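Local structure of Exo-poly-alpha-D-galacturonosidase (Thermotoga maritima, 3JUR) at residues 212-226 with 236-250. The protein probably hydrolyses polygalacturonate as a heat-active exopolygalacturonase of glycoside hydrolase family 28, built as a right-handed parallel beta-helix. Sequence-based numbering, arbitrary orientation.
Sequences PMWCIHPVLSENVII and PNNDGIDPESCKYML. Unlike the reference sequence in segment 212-226: Ile-216 (reference Val).
Trp-214 lays one face of its indole against two carboxylates of 236-250. The Asp-242 carboxylate stacks on it with the planes 3° apart, OD1 lying 3.4 Å from Trp-214 CD2, while Asp-239 lies over the five-membered ring on the same face, its CB making a CH-pi contact. Setting CG beside the backbone N (chi1 -57°) swings the Asp-242 carboxylate over the indole. Asp-239 OD2 and Asp-242 OD1 are 2.7 Å apart. Lys-266 packs against both Trp-214 and Asp-242.

His-217 donates from NE2 to Glu-244 OE2 (2.8 Å), near the ring plane and on the anti lone pair of the oxygen; ND1 bonds Ser-191, fixing the ring's rotation. One imidazole face is covered by Trp-214 CE3, the other by Val-219 CG2.

Backbone bonds join successive coils of the right-handed parallel beta-helix, among them Asp-242 N to Ile-216 O (2.9 Å), Glu-244 N to Pro-218 O and Leu-250 N to Val-224 O. Just before the corner at Asn-223 and Tyr-248, Ser-221 N makes a weak bond to Cys-246 SG (3.7 Å), and Leu-220 CD2 rests on Ser-245 CB.

Apolar side chains pack in the interior: Ile-216 CB meets Ile-241 CG1 at 4.1 Å, Ile-226 CG2 reaches Ile-241 CD1 at 3.7 Å, and Met-249, extended with CG anti to N (chi1 -179°), lays CG against Val-224 CB and reaches Pro-218 CG with CE.

Thus an apolar coil interior is paired with a polar cluster in which two buried carboxylates are held against one indole face and His-217 is set by its NE2 and ND1 bonds between its covering neighbours.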
# COMPACT_ATOMS: atom_id res chain seq x y z
N PRO D 212 25.50 20.87 33.43
CA PRO D 212 24.56 21.63 34.25
C PRO D 212 23.26 21.91 33.50
O PRO D 212 22.17 21.75 34.06
CB PRO D 212 25.32 22.94 34.52
CG PRO D 212 26.75 22.54 34.48
CD PRO D 212 26.83 21.50 33.38
N MET D 213 23.40 22.29 32.23
CA MET D 213 22.29 22.64 31.36
C MET D 213 22.72 22.40 29.89
O MET D 213 23.09 21.27 29.56
CB MET D 213 21.86 24.09 31.63
CG MET D 213 20.48 24.44 31.09
SD MET D 213 19.88 26.00 31.77
CE MET D 213 18.52 26.35 30.66
N TRP D 214 22.70 23.42 29.03
CA TRP D 214 23.06 23.23 27.61
C TRP D 214 24.54 22.89 27.47
O TRP D 214 25.39 23.49 28.14
CB TRP D 214 22.71 24.45 26.75
CG TRP D 214 21.27 24.89 26.78
CD1 TRP D 214 20.22 24.28 27.42
CD2 TRP D 214 20.71 26.02 26.10
NE1 TRP D 214 19.05 24.96 27.19
CE2 TRP D 214 19.32 26.04 26.38
CE3 TRP D 214 21.25 27.03 25.29
CZ2 TRP D 214 18.47 27.03 25.88
CZ3 TRP D 214 20.40 28.01 24.78
CH2 TRP D 214 19.03 28.01 25.08
N CYS D 215 24.85 21.93 26.60
CA CYS D 215 26.20 21.36 26.54
C CYS D 215 27.16 22.21 25.71
O CYS D 215 28.18 22.66 26.22
CB CYS D 215 26.19 19.90 26.09
SG CYS D 215 25.34 18.78 27.24
N ILE D 216 26.82 22.42 24.44
CA ILE D 216 27.64 23.27 23.56
C ILE D 216 26.82 24.44 23.03
O ILE D 216 25.86 24.26 22.26
CB ILE D 216 28.28 22.47 22.42
CG1 ILE D 216 29.20 21.40 23.01
CG2 ILE D 216 29.05 23.42 21.49
CD1 ILE D 216 30.05 20.67 21.99
N HIS D 217 27.21 25.64 23.44
CA HIS D 217 26.40 26.83 23.22
C HIS D 217 27.17 27.98 22.56
O HIS D 217 27.59 28.91 23.24
CB HIS D 217 25.76 27.26 24.56
CG HIS D 217 24.70 28.31 24.43
ND1 HIS D 217 24.27 29.08 25.50
CD2 HIS D 217 23.98 28.74 23.36
CE1 HIS D 217 23.34 29.92 25.10
NE2 HIS D 217 23.15 29.74 23.80
N PRO D 218 27.36 27.91 21.22
CA PRO D 218 27.94 29.05 20.53
C PRO D 218 26.88 30.13 20.32
O PRO D 218 25.75 29.82 19.92
CB PRO D 218 28.41 28.47 19.19
CG PRO D 218 27.61 27.24 18.98
CD PRO D 218 27.05 26.79 20.30
N VAL D 219 27.25 31.37 20.60
CA VAL D 219 26.33 32.50 20.54
C VAL D 219 26.95 33.61 19.72
O VAL D 219 28.10 33.99 19.95
CB VAL D 219 25.98 33.05 21.96
CG1 VAL D 219 24.95 34.17 21.88
CG2 VAL D 219 25.49 31.93 22.88
N LEU D 220 26.18 34.13 18.77
CA LEU D 220 26.58 35.27 17.93
C LEU D 220 27.96 35.04 17.32
O LEU D 220 28.77 35.96 17.17
CB LEU D 220 26.52 36.57 18.73
CG LEU D 220 25.13 37.06 19.14
CD1 LEU D 220 25.22 38.08 20.26
CD2 LEU D 220 24.39 37.65 17.94
N SER D 221 28.20 33.78 16.96
CA SER D 221 29.49 33.33 16.49
C SER D 221 29.44 32.96 15.01
O SER D 221 28.37 32.63 14.47
CB SER D 221 29.98 32.14 17.32
OG SER D 221 30.30 32.57 18.63
N GLU D 222 30.60 33.00 14.37
CA GLU D 222 30.71 32.73 12.95
C GLU D 222 31.89 31.81 12.65
O GLU D 222 32.96 31.93 13.27
CB GLU D 222 30.86 34.05 12.20
CG GLU D 222 30.56 33.96 10.73
CD GLU D 222 30.42 35.33 10.08
OE1 GLU D 222 29.71 36.18 10.65
OE2 GLU D 222 31.02 35.53 9.00
N ASN D 223 31.68 30.90 11.70
CA ASN D 223 32.66 29.87 11.35
C ASN D 223 32.94 28.92 12.52
O ASN D 223 34.02 28.96 13.14
CB ASN D 223 33.95 30.48 10.77
CG ASN D 223 34.96 29.42 10.37
OD1 ASN D 223 34.62 28.26 10.19
ND2 ASN D 223 36.22 29.83 10.23
N VAL D 224 31.96 28.07 12.80
CA VAL D 224 32.05 27.13 13.92
C VAL D 224 31.96 25.69 13.39
O VAL D 224 31.05 25.36 12.61
CB VAL D 224 30.94 27.42 14.97
CG1 VAL D 224 31.07 26.50 16.18
CG2 VAL D 224 30.94 28.89 15.40
N ILE D 225 32.91 24.85 13.80
CA ILE D 225 32.91 23.43 13.46
C ILE D 225 32.84 22.59 14.74
O ILE D 225 33.66 22.74 15.65
CB ILE D 225 34.18 23.03 12.64
CG1 ILE D 225 34.22 23.77 11.30
CG2 ILE D 225 34.24 21.53 12.42
CD1 ILE D 225 35.61 23.77 10.63
N ILE D 226 31.84 21.71 14.81
CA ILE D 226 31.76 20.73 15.88
C ILE D 226 31.67 19.37 15.22
O ILE D 226 30.75 19.08 14.45
CB ILE D 226 30.57 21.00 16.82
CG1 ILE D 226 30.68 22.39 17.43
CG2 ILE D 226 30.52 19.95 17.94
CD1 ILE D 226 29.35 23.00 17.80
N PRO D 236 17.94 17.72 33.17
CA PRO D 236 16.93 18.68 32.71
C PRO D 236 17.57 19.78 31.87
O PRO D 236 18.57 20.38 32.29
CB PRO D 236 16.36 19.24 34.01
CG PRO D 236 17.45 19.08 35.01
CD PRO D 236 18.19 17.83 34.62
N ASN D 237 17.02 20.00 30.69
CA ASN D 237 17.54 21.01 29.76
C ASN D 237 18.96 20.70 29.29
O ASN D 237 19.74 21.61 28.98
CB ASN D 237 17.44 22.42 30.38
CG ASN D 237 16.05 22.73 30.89
OD1 ASN D 237 15.86 23.00 32.08
ND2 ASN D 237 15.06 22.68 30.00
N ASN D 238 19.31 19.42 29.25
CA ASN D 238 20.59 18.98 28.70
C ASN D 238 20.56 18.92 27.17
O ASN D 238 20.64 17.85 26.58
CB ASN D 238 21.01 17.62 29.30
CG ASN D 238 21.74 17.75 30.63
OD1 ASN D 238 22.18 16.75 31.21
ND2 ASN D 238 21.88 18.97 31.13
N ASP D 239 20.43 20.09 26.54
CA ASP D 239 20.54 20.21 25.09
C ASP D 239 21.97 19.86 24.68
O ASP D 239 22.92 20.20 25.39
CB ASP D 239 20.24 21.65 24.63
CG ASP D 239 18.82 22.12 24.95
OD1 ASP D 239 18.10 21.47 25.74
OD2 ASP D 239 18.43 23.17 24.40
N GLY D 240 22.13 19.22 23.52
CA GLY D 240 23.45 18.84 23.03
C GLY D 240 24.19 20.04 22.46
O GLY D 240 25.18 20.50 23.03
N ILE D 241 23.71 20.53 21.33
CA ILE D 241 24.29 21.70 20.68
C ILE D 241 23.20 22.72 20.35
O ILE D 241 22.22 22.39 19.65
CB ILE D 241 25.09 21.32 19.40
CG1 ILE D 241 26.17 20.28 19.72
CG2 ILE D 241 25.71 22.57 18.78
CD1 ILE D 241 26.83 19.67 18.49
N ASP D 242 23.40 23.95 20.84
CA ASP D 242 22.49 25.07 20.65
C ASP D 242 23.11 26.23 19.87
O ASP D 242 23.57 27.20 20.49
CB ASP D 242 22.03 25.62 22.00
CG ASP D 242 21.38 24.59 22.86
OD1 ASP D 242 20.14 24.66 23.00
OD2 ASP D 242 22.10 23.71 23.40
N PRO D 243 23.15 26.16 18.53
CA PRO D 243 23.65 27.31 17.78
C PRO D 243 22.66 28.49 17.91
O PRO D 243 21.52 28.40 17.41
CB PRO D 243 23.67 26.81 16.33
CG PRO D 243 23.60 25.32 16.42
CD PRO D 243 22.79 25.04 17.65
N GLU D 244 23.10 29.56 18.56
CA GLU D 244 22.24 30.71 18.82
C GLU D 244 22.76 31.99 18.16
O GLU D 244 23.81 32.51 18.55
CB GLU D 244 22.02 30.90 20.33
CG GLU D 244 20.99 31.97 20.65
CD GLU D 244 20.33 31.81 22.01
OE1 GLU D 244 19.22 32.38 22.16
OE2 GLU D 244 20.89 31.15 22.92
N SER D 245 22.00 32.49 17.19
CA SER D 245 22.38 33.61 16.31
C SER D 245 23.75 33.41 15.65
O SER D 245 24.53 34.35 15.51
CB SER D 245 22.31 34.96 17.05
OG SER D 245 20.97 35.33 17.31
N CYS D 246 24.03 32.17 15.26
CA CYS D 246 25.28 31.81 14.60
C CYS D 246 25.14 31.75 13.09
O CYS D 246 24.05 31.50 12.57
CB CYS D 246 25.80 30.47 15.13
SG CYS D 246 26.36 30.59 16.83
N LYS D 247 26.25 31.99 12.39
CA LYS D 247 26.28 32.00 10.93
C LYS D 247 27.46 31.15 10.43
O LYS D 247 28.58 31.31 10.91
CB LYS D 247 26.41 33.44 10.42
CG LYS D 247 26.19 33.59 8.92
CD LYS D 247 26.27 35.05 8.46
CE LYS D 247 26.11 35.16 6.95
NZ LYS D 247 26.03 36.57 6.45
N TYR D 248 27.19 30.28 9.46
CA TYR D 248 28.19 29.36 8.90
C TYR D 248 28.73 28.40 9.95
O TYR D 248 29.78 28.65 10.57
CB TYR D 248 29.35 30.11 8.21
CG TYR D 248 28.93 31.01 7.08
CD1 TYR D 248 28.25 30.50 5.97
CD2 TYR D 248 29.23 32.37 7.10
CE1 TYR D 248 27.86 31.33 4.92
CE2 TYR D 248 28.85 33.21 6.05
CZ TYR D 248 28.17 32.68 4.97
OH TYR D 248 27.78 33.50 3.93
N MET D 249 28.00 27.32 10.15
CA MET D 249 28.35 26.32 11.13
C MET D 249 28.17 24.93 10.55
O MET D 249 27.23 24.68 9.78
CB MET D 249 27.49 26.49 12.38
CG MET D 249 27.78 25.51 13.50
SD MET D 249 27.04 26.07 15.05
CE MET D 249 27.22 24.62 16.05
N LEU D 250 29.10 24.05 10.91
CA LEU D 250 29.03 22.64 10.54
C LEU D 250 29.03 21.78 11.79
O LEU D 250 29.85 21.96 12.69
CB LEU D 250 30.22 22.26 9.64
CG LEU D 250 30.45 20.78 9.33
CD1 LEU D 250 29.27 20.17 8.54
CD2 LEU D 250 31.77 20.61 8.57